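DsbA family protein (Salmonella typhimurium, PDB 7JVE) is a trimeric thioredoxin-like enzyme of the DsbA family that both introduces disulfide bonds as a thiol oxidase and rearranges them as a disulfide isomerase. Local coordinates at residues 227-230 with 231-234. Sequence-based numbering, arbitrary orientation.
Sequences DGDV and KRVT
Asp-229, just before the short 3-10 segment 230-232, meets Lys-231 and Arg-232 in a local contact that uses both its backbone and its side chain. The backbone bond, the i to i+3 link of a 3-10 turn, is nearly straight: Arg-232 N donates to Asp-229 O at 3.0 Å with an N-H...O angle of 171°. With CG anti to the backbone N (chi1 -157°), the carboxylate reaches past the next residue to the Val-230/Lys-231 peptide, where Lys-231 N donates to Asp-229 OD2 at 3.2 Å, closing an Asx turn. The donor lies above the carboxylate plane, and the bond is clearly bent. Aspartate suits this place because its short side chain can reach a backbone N-H only two residues ahead. Lys-231 CB lies 3.2 Å from Asp-229 OD2, the two side chains crossing obliquely; lysine fits this exposed position because its chain, bent at chi2, chi3 and chi4, leads the charged end away from the turn. The turn continues weakly through Val-233 N to Val-230 O, 3.4 Å.

Asp-229 OD1 faces the aliphatic part of Arg-232, 3.9 Å from Arg-232 CG. The arginine, bent at chi2 and chi3, carries its guanidinium towards Asp-227, whose OD2 stands at the guanidinium edge, near its plane, in a long salt bridge of 3.8 Å to Arg-232 NH2. These two side chains cross at about a right angle, with carboxylate and guanidinium planes 66° apart. The two carboxylates probably give the guanidinium a favourable electrostatic setting, Asp-229 without a salt bridge.

The turn belongs to the loop joining strand 218-223 to the antiparallel edge strand 234-237 of the thioredoxin-fold sheet. Val-230 packs on Val-59 and Leu-63 of helix 37-64, while the buried Val-233 touches Met-222 and Arg-232 lies against Pro-223, both on strand 218-223.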
ATOM      1  N   ASP A 227      38.478   8.521  -3.019  1.00 85.87           N
ATOM      2  CA  ASP A 227      38.751   7.304  -3.764  1.00 86.80           C
ATOM      3  C   ASP A 227      37.519   7.077  -4.624  1.00 86.64           C
ATOM      4  O   ASP A 227      36.391   7.192  -4.129  1.00 83.39           O
ATOM      5  CB  ASP A 227      38.983   6.133  -2.800  1.00 90.84           C
ATOM      6  CG  ASP A 227      39.556   4.907  -3.479  1.00 97.65           C
ATOM      7  OD1 ASP A 227      40.400   5.061  -4.390  1.00 98.35           O
ATOM      8  OD2 ASP A 227      39.164   3.784  -3.088  1.00 99.01           O
ATOM      9  N   GLY A 228      37.717   6.792  -5.903  1.00 86.21           N
ATOM     10  CA  GLY A 228      36.578   6.639  -6.785  1.00 77.71           C
ATOM     11  C   GLY A 228      36.030   5.230  -6.777  1.00 76.04           C
ATOM     12  O   GLY A 228      35.388   4.795  -7.740  1.00 73.51           O
ATOM     13  N   ASP A 229      36.286   4.503  -5.689  1.00 74.91           N
ATOM     14  CA  ASP A 229      35.879   3.105  -5.598  1.00 71.89           C
ATOM     15  C   ASP A 229      34.388   3.050  -5.282  1.00 61.87           C
ATOM     16  O   ASP A 229      33.975   3.111  -4.122  1.00 51.77           O
ATOM     17  CB  ASP A 229      36.723   2.360  -4.571  1.00 70.24           C
ATOM     18  CG  ASP A 229      36.736   0.859  -4.816  1.00 72.32           C
ATOM     19  OD1 ASP A 229      37.546   0.148  -4.180  1.00 73.10           O
ATOM     20  OD2 ASP A 229      35.898   0.386  -5.621  1.00 72.24           O
ATOM     21  N   VAL A 230      33.584   2.945  -6.346  1.00 59.61           N
ATOM     22  CA  VAL A 230      32.137   2.801  -6.238  1.00 56.08           C
ATOM     23  C   VAL A 230      31.786   1.652  -5.303  1.00 58.69           C
ATOM     24  O   VAL A 230      30.716   1.649  -4.663  1.00 48.72           O
ATOM     25  CB  VAL A 230      31.526   2.588  -7.647  1.00 54.65           C
ATOM     26  CG1 VAL A 230      31.844   3.771  -8.566  1.00 49.77           C
ATOM     27  CG2 VAL A 230      31.997   1.267  -8.258  1.00 50.39           C
ATOM     28  N   LYS A 231      32.693   0.675  -5.190  1.00 64.29           N
ATOM     29  CA  LYS A 231      32.487  -0.547  -4.429  1.00 62.00           C
ATOM     30  C   LYS A 231      32.532  -0.343  -2.923  1.00 58.87           C
ATOM     31  O   LYS A 231      32.139  -1.258  -2.195  1.00 58.83           O
ATOM     32  CB  LYS A 231      33.537  -1.590  -4.832  1.00 69.48           C
ATOM     33  CG  LYS A 231      33.241  -2.992  -4.313  1.00 79.62           C
ATOM     34  CD  LYS A 231      32.006  -3.581  -4.985  1.00 84.58           C
ATOM     35  CE  LYS A 231      32.239  -3.846  -6.472  1.00 79.51           C
ATOM     36  NZ  LYS A 231      33.184  -4.969  -6.689  1.00 79.07           N
ATOM     37  N   ARG A 232      32.998   0.812  -2.435  1.00 50.94           N
ATOM     38  CA  ARG A 232      33.054   1.087  -1.000  1.00 46.70           C
ATOM     39  C   ARG A 232      31.987   2.068  -0.520  1.00 38.92           C
ATOM     40  O   ARG A 232      32.054   2.517   0.628  1.00 36.57           O
ATOM     41  CB  ARG A 232      34.440   1.608  -0.612  1.00 49.45           C
ATOM     42  CG  ARG A 232      35.588   0.625  -0.847  1.00 53.70           C
ATOM     43  CD  ARG A 232      36.634   0.731   0.255  1.00 52.40           C
ATOM     44  NE  ARG A 232      37.535   1.875   0.059  1.00 63.82           N
ATOM     45  CZ  ARG A 232      38.299   2.432   1.008  1.00 65.49           C
ATOM     46  NH1 ARG A 232      38.300   1.961   2.253  1.00 58.47           N
ATOM     47  NH2 ARG A 232      39.082   3.466   0.707  1.00 67.07           N
ATOM     48  N   VAL A 233      31.008   2.408  -1.352  1.00 38.00           N
ATOM     49  CA  VAL A 233      29.985   3.400  -1.029  1.00 32.09           C
ATOM     50  C   VAL A 233      28.624   2.717  -1.002  1.00 30.69           C
ATOM     51  O   VAL A 233      28.315   1.902  -1.871  1.00 32.03           O
ATOM     52  CB  VAL A 233      29.965   4.540  -2.063  1.00 28.98           C
ATOM     53  CG1 VAL A 233      28.901   5.581  -1.709  1.00 26.11           C
ATOM     54  CG2 VAL A 233      31.349   5.155  -2.228  1.00 33.10           C
ATOM     55  N   THR A 234      27.787   3.077  -0.042  1.00 29.28           N
ATOM     56  CA  THR A 234      26.453   2.499  -0.026  1.00 29.89           C
ATOM     57  C   THR A 234      25.459   3.606   0.308  1.00 28.81           C
ATOM     58  O   THR A 234      25.693   4.383   1.239  1.00 24.80           O
ATOM     59  CB  THR A 234      26.351   1.360   0.998  1.00 26.81           C
ATOM     60  OG1 THR A 234      27.484   0.502   0.872  1.00 28.38           O
ATOM     61  CG2 THR A 234      25.139   0.511   0.661  1.00 24.86           C
TER